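Local coordinates for dally-like protein (Drosophila melanogaster, PDB 3ODN), which probably serves as a cell-surface heparan sulfate proteoglycan of the glypican family, here represented by its protein core, and is linked to Hedgehog signalling, at residues A[98-107]-A[293-301]. The protein carries 2 engineered substitutions. Sequence-based numbering, arbitrary orientation.
Sequences QFNSMFIRTY and LNIKISEAI
N294 enters the hollow formed by Q98, F99, M102 and F103 as a knob, and F103 in turn is one among N294, I297, S298 and I301. With CG between the backbone N and the carbonyl carbon (chi1 53°), the N294 amide reaches across to the neighbouring helix, where ND2 gives a weak hydrogen bond to Q98 O at 3.3 Å. The M102 side chain crosses that of N294 at about a right angle, bent at the sulfur so that CE lies 3.5 Å from N294 ND2. The F103 ring, nearly parallel to the amide plane, turns its edge to the backbone, CE2 lying 3.4 Å from N294 O; F99 and Y107 cover its two faces. F99, its CG trans to the backbone N (chi1 -172°), brings CE1 to 3.6 Å from I297 CD1. A serine in place of F99 would probably open a gap beside I297 and leave one face of F103 without its ring. Y107 ends the row, its OH 3.2 Å from S298 CB and its CE1 against I301 CG2. F118 from helix 115-131 meets both phenylalanines. Crossing at -37°, segments 98-106 and 293-301 show reciprocal knobs-into-holes packing within the elongated, all-helical glypican core.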
ATOM      1  N   GLN A  98      24.265 -11.173  -6.164  1.00 63.64           N
ATOM      2  CA  GLN A  98      24.172 -12.615  -6.395  1.00 64.57           C
ATOM      3  C   GLN A  98      24.068 -12.922  -7.882  1.00 66.75           C
ATOM      4  O   GLN A  98      24.601 -13.937  -8.314  1.00 69.17           O
ATOM      5  CB  GLN A  98      22.948 -13.199  -5.663  1.00 65.48           C
ATOM      6  CG  GLN A  98      23.219 -13.573  -4.213  1.00 93.08           C
ATOM      7  CD  GLN A  98      22.516 -14.855  -3.834  1.00122.36           C
ATOM      8  OE1 GLN A  98      21.284 -14.968  -3.887  1.00119.81           O
ATOM      9  NE2 GLN A  98      23.289 -15.853  -3.443  1.00118.21           N
ATOM     10  N   PHE A  99      23.350 -12.069  -8.658  1.00 59.36           N
ATOM     11  CA  PHE A  99      23.198 -12.227 -10.100  1.00 56.09           C
ATOM     12  C   PHE A  99      24.567 -12.072 -10.755  1.00 60.49           C
ATOM     13  O   PHE A  99      24.929 -12.886 -11.601  1.00 60.19           O
ATOM     14  CB  PHE A  99      22.212 -11.184 -10.683  1.00 53.76           C
ATOM     15  CG  PHE A  99      21.858 -11.414 -12.143  1.00 52.40           C
ATOM     16  CD1 PHE A  99      20.617 -11.923 -12.499  1.00 53.92           C
ATOM     17  CD2 PHE A  99      22.771 -11.128 -13.151  1.00 52.49           C
ATOM     18  CE1 PHE A  99      20.304 -12.165 -13.831  1.00 53.91           C
ATOM     19  CE2 PHE A  99      22.469 -11.390 -14.477  1.00 55.20           C
ATOM     20  CZ  PHE A  99      21.239 -11.913 -14.810  1.00 53.58           C
ATOM     21  N   ASN A 100      25.304 -11.009 -10.373  1.00 58.16           N
ATOM     22  CA  ASN A 100      26.615 -10.687 -10.913  1.00 59.71           C
ATOM     23  C   ASN A 100      27.654 -11.767 -10.585  1.00 67.54           C
ATOM     24  O   ASN A 100      28.377 -12.226 -11.478  1.00 67.72           O
ATOM     25  CB  ASN A 100      27.068  -9.292 -10.468  1.00 60.37           C
ATOM     26  CG  ASN A 100      28.437  -8.922 -11.006  1.00 85.70           C
ATOM     27  OD1 ASN A 100      29.456  -9.195 -10.384  1.00 76.37           O
ATOM     28  ND2 ASN A 100      28.497  -8.354 -12.206  1.00 80.36           N
ATOM     29  N   SER A 101      27.704 -12.181  -9.308  1.00 66.56           N
ATOM     30  CA  SER A 101      28.612 -13.206  -8.807  1.00 69.24           C
ATOM     31  C   SER A 101      28.364 -14.527  -9.521  1.00 71.87           C
ATOM     32  O   SER A 101      29.330 -15.153  -9.953  1.00 72.52           O
ATOM     33  CB  SER A 101      28.465 -13.362  -7.297  1.00 74.51           C
ATOM     34  OG  SER A 101      28.833 -12.160  -6.641  1.00 80.97           O
ATOM     35  N   MET A 102      27.078 -14.932  -9.677  1.00 66.40           N
ATOM     36  CA  MET A 102      26.739 -16.163 -10.384  1.00 67.91           C
ATOM     37  C   MET A 102      27.146 -16.068 -11.844  1.00 67.97           C
ATOM     38  O   MET A 102      27.705 -17.025 -12.378  1.00 70.58           O
ATOM     39  CB  MET A 102      25.242 -16.484 -10.290  1.00 69.95           C
ATOM     40  CG  MET A 102      24.856 -17.762 -11.035  1.00 77.29           C
ATOM     41  SD  MET A 102      23.078 -18.022 -11.256  1.00 82.29           S
ATOM     42  CE  MET A 102      22.672 -18.812  -9.692  1.00 81.98           C
ATOM     43  N   PHE A 103      26.878 -14.924 -12.484  1.00 59.38           N
ATOM     44  CA  PHE A 103      27.144 -14.740 -13.911  1.00 56.89           C
ATOM     45  C   PHE A 103      28.624 -14.685 -14.320  1.00 61.66           C
ATOM     46  O   PHE A 103      28.960 -15.307 -15.305  1.00 61.31           O
ATOM     47  CB  PHE A 103      26.231 -13.673 -14.517  1.00 54.74           C
ATOM     48  CG  PHE A 103      24.868 -14.153 -14.994  1.00 53.55           C
ATOM     49  CD1 PHE A 103      24.460 -13.947 -16.311  1.00 52.35           C
ATOM     50  CD2 PHE A 103      23.992 -14.809 -14.125  1.00 55.12           C
ATOM     51  CE1 PHE A 103      23.217 -14.406 -16.759  1.00 52.13           C
ATOM     52  CE2 PHE A 103      22.740 -15.252 -14.572  1.00 56.62           C
ATOM     53  CZ  PHE A 103      22.360 -15.044 -15.888  1.00 52.74           C
ATOM     54  N   ILE A 104      29.514 -14.085 -13.484  1.00 61.34           N
ATOM     55  CA  ILE A 104      30.983 -14.066 -13.622  1.00 63.98           C
ATOM     56  C   ILE A 104      31.501 -15.509 -13.484  1.00 71.60           C
ATOM     57  O   ILE A 104      32.439 -15.922 -14.172  1.00 71.65           O
ATOM     58  CB  ILE A 104      31.646 -13.155 -12.530  1.00 68.52           C
ATOM     59  CG1 ILE A 104      31.549 -11.660 -12.896  1.00 67.66           C
ATOM     60  CG2 ILE A 104      33.113 -13.535 -12.270  1.00 72.28           C
ATOM     61  CD1 ILE A 104      32.013 -10.665 -11.736  1.00 79.08           C
ATOM     62  N   ARG A 105      30.910 -16.253 -12.549  1.00 70.68           N
ATOM     63  CA  ARG A 105      31.326 -17.620 -12.274  1.00 74.59           C
ATOM     64  C   ARG A 105      30.892 -18.605 -13.353  1.00 78.23           C
ATOM     65  O   ARG A 105      31.723 -19.350 -13.844  1.00 83.35           O
ATOM     66  CB  ARG A 105      30.947 -18.036 -10.833  1.00 76.51           C
ATOM     67  CG  ARG A 105      32.022 -17.609  -9.822  1.00 83.63           C
ATOM     68  CD  ARG A 105      31.501 -17.033  -8.518  1.00 77.29           C
ATOM     69  NE  ARG A 105      31.020 -18.078  -7.626  1.00 77.22           N
ATOM     70  CZ  ARG A 105      31.668 -18.501  -6.545  1.00 95.66           C
ATOM     71  NH1 ARG A 105      32.813 -17.938  -6.185  1.00 93.77           N
ATOM     72  NH2 ARG A 105      31.163 -19.474  -5.802  1.00 78.00           N
ATOM     73  N   THR A 106      29.629 -18.550 -13.781  1.00 70.32           N
ATOM     74  CA  THR A 106      29.051 -19.440 -14.793  1.00 68.91           C
ATOM     75  C   THR A 106      29.364 -19.058 -16.241  1.00 70.30           C
ATOM     76  O   THR A 106      29.651 -19.947 -17.045  1.00 71.27           O
ATOM     77  CB  THR A 106      27.539 -19.554 -14.573  1.00 69.39           C
ATOM     78  OG1 THR A 106      27.292 -19.615 -13.169  1.00 65.73           O
ATOM     79  CG2 THR A 106      26.929 -20.765 -15.268  1.00 68.51           C
ATOM     80  N   TYR A 107      29.235 -17.767 -16.594  1.00 63.90           N
ATOM     81  CA  TYR A 107      29.418 -17.317 -17.977  1.00 62.19           C
ATOM     82  C   TYR A 107      30.754 -16.694 -18.325  1.00 66.99           C
ATOM     83  O   TYR A 107      31.109 -16.628 -19.504  1.00 66.67           O
ATOM     84  CB  TYR A 107      28.206 -16.519 -18.464  1.00 60.60           C
ATOM     85  CG  TYR A 107      26.914 -17.305 -18.315  1.00 62.03           C
ATOM     86  CD1 TYR A 107      26.649 -18.406 -19.123  1.00 65.54           C
ATOM     87  CD2 TYR A 107      25.985 -16.977 -17.337  1.00 62.07           C
ATOM     88  CE1 TYR A 107      25.491 -19.158 -18.966  1.00 67.80           C
ATOM     89  CE2 TYR A 107      24.813 -17.724 -17.170  1.00 64.11           C
ATOM     90  CZ  TYR A 107      24.570 -18.811 -17.997  1.00 76.45           C
ATOM     91  OH  TYR A 107      23.430 -19.562 -17.884  1.00 78.68           O
ATOM     92  N   LEU A 293      16.119 -14.656  -9.592  1.00 57.58           N
ATOM     93  CA  LEU A 293      16.129 -14.019 -10.911  1.00 56.29           C
ATOM     94  C   LEU A 293      17.312 -14.470 -11.776  1.00 60.20           C
ATOM     95  O   LEU A 293      17.140 -14.665 -12.984  1.00 59.84           O
ATOM     96  CB  LEU A 293      16.013 -12.482 -10.813  1.00 54.51           C
ATOM     97  CG  LEU A 293      15.818 -11.676 -12.120  1.00 59.11           C
ATOM     98  CD1 LEU A 293      14.677 -12.238 -12.983  1.00 59.43           C
ATOM     99  CD2 LEU A 293      15.525 -10.229 -11.799  1.00 61.44           C
ATOM    100  N   ASN A 294      18.464 -14.732 -11.140  1.00 57.82           N
ATOM    101  CA  ASN A 294      19.668 -15.236 -11.808  1.00 59.55           C
ATOM    102  C   ASN A 294      19.463 -16.622 -12.431  1.00 64.35           C
ATOM    103  O   ASN A 294      19.884 -16.829 -13.576  1.00 63.53           O
ATOM    104  CB  ASN A 294      20.885 -15.175 -10.889  1.00 61.45           C
ATOM    105  CG  ASN A 294      20.744 -15.825  -9.534  1.00 84.88           C
ATOM    106  OD1 ASN A 294      19.797 -16.574  -9.242  1.00 79.62           O
ATOM    107  ND2 ASN A 294      21.736 -15.588  -8.687  1.00 76.68           N
ATOM    108  N   ILE A 295      18.711 -17.515 -11.709  1.00 61.18           N
ATOM    109  CA  ILE A 295      18.320 -18.878 -12.108  1.00 62.24           C
ATOM    110  C   ILE A 295      17.342 -18.821 -13.289  1.00 66.30           C
ATOM    111  O   ILE A 295      17.503 -19.583 -14.233  1.00 68.68           O
ATOM    112  CB  ILE A 295      17.760 -19.694 -10.895  1.00 66.02           C
ATOM    113  CG1 ILE A 295      18.862 -19.994  -9.856  1.00 67.71           C
ATOM    114  CG2 ILE A 295      17.053 -20.994 -11.324  1.00 67.81           C
ATOM    115  CD1 ILE A 295      18.480 -19.651  -8.407  1.00 71.83           C
ATOM    116  N   LYS A 296      16.351 -17.909 -13.253  1.00 61.93           N
ATOM    117  CA  LYS A 296      15.359 -17.751 -14.337  1.00 60.89           C
ATOM    118  C   LYS A 296      16.024 -17.267 -15.636  1.00 64.01           C
ATOM    119  O   LYS A 296      15.641 -17.704 -16.716  1.00 65.06           O
ATOM    120  CB  LYS A 296      14.240 -16.784 -13.930  1.00 60.21           C
ATOM    121  CG  LYS A 296      13.393 -17.247 -12.754  1.00 77.87           C
ATOM    122  CD  LYS A 296      12.723 -16.035 -12.068  1.00 86.19           C
ATOM    123  CE  LYS A 296      11.500 -16.384 -11.253  1.00 89.92           C
ATOM    124  NZ  LYS A 296      10.239 -15.850 -11.853  1.00 87.12           N
ATOM    125  N   ILE A 297      17.017 -16.373 -15.530  1.00 59.32           N
ATOM    126  CA  ILE A 297      17.712 -15.841 -16.700  1.00 58.35           C
ATOM    127  C   ILE A 297      18.732 -16.857 -17.274  1.00 67.40           C
ATOM    128  O   ILE A 297      18.830 -16.982 -18.499  1.00 67.56           O
ATOM    129  CB  ILE A 297      18.182 -14.352 -16.508  1.00 58.00           C
ATOM    130  CG1 ILE A 297      16.955 -13.447 -16.253  1.00 54.51           C
ATOM    131  CG2 ILE A 297      19.030 -13.832 -17.710  1.00 59.00           C
ATOM    132  CD1 ILE A 297      17.228 -12.141 -15.737  1.00 55.35           C
ATOM    133  N   SER A 298      19.409 -17.645 -16.397  1.00 67.07           N
ATOM    134  CA  SER A 298      20.350 -18.700 -16.824  1.00 69.62           C
ATOM    135  C   SER A 298      19.598 -19.827 -17.566  1.00 77.20           C
ATOM    136  O   SER A 298      20.103 -20.377 -18.552  1.00 78.55           O
ATOM    137  CB  SER A 298      21.113 -19.269 -15.629  1.00 74.63           C
ATOM    138  OG  SER A 298      20.282 -20.052 -14.785  1.00 89.19           O
ATOM    139  N   GLU A 299      18.380 -20.149 -17.090  1.00 74.85           N
ATOM    140  CA  GLU A 299      17.504 -21.160 -17.676  1.00 77.34           C
ATOM    141  C   GLU A 299      16.999 -20.736 -19.061  1.00 79.95           C
ATOM    142  O   GLU A 299      16.919 -21.586 -19.943  1.00 83.73           O
ATOM    143  CB  GLU A 299      16.398 -21.592 -16.690  1.00 79.52           C
ATOM    144  CG  GLU A 299      16.956 -22.515 -15.605  1.00 93.29           C
ATOM    145  CD  GLU A 299      16.068 -22.981 -14.463  1.00118.92           C
ATOM    146  OE1 GLU A 299      15.052 -22.313 -14.156  1.00112.98           O
ATOM    147  OE2 GLU A 299      16.435 -24.000 -13.833  1.00112.36           O
ATOM    148  N   ALA A 300      16.776 -19.418 -19.289  1.00 71.78           N
ATOM    149  CA  ALA A 300      16.423 -18.863 -20.608  1.00 70.48           C
ATOM    150  C   ALA A 300      17.656 -18.977 -21.559  1.00 75.45           C
ATOM    151  O   ALA A 300      17.513 -19.324 -22.735  1.00 77.38           O
ATOM    152  CB  ALA A 300      16.008 -17.412 -20.464  1.00 67.77           C
ATOM    153  N   ILE A 301      18.864 -18.724 -21.016  1.00 70.05           N
ATOM    154  CA  ILE A 301      20.137 -18.828 -21.709  1.00 71.32           C
ATOM    155  C   ILE A 301      20.427 -20.291 -22.158  1.00 83.48           C
ATOM    156  O   ILE A 301      20.789 -20.509 -23.317  1.00 83.60           O
ATOM    157  CB  ILE A 301      21.270 -18.171 -20.866  1.00 72.20           C
ATOM    158  CG1 ILE A 301      21.193 -16.615 -20.968  1.00 68.74           C
ATOM    159  CG2 ILE A 301      22.664 -18.702 -21.262  1.00 74.79           C
ATOM    160  CD1 ILE A 301      22.098 -15.759 -19.973  1.00 67.47           C
TER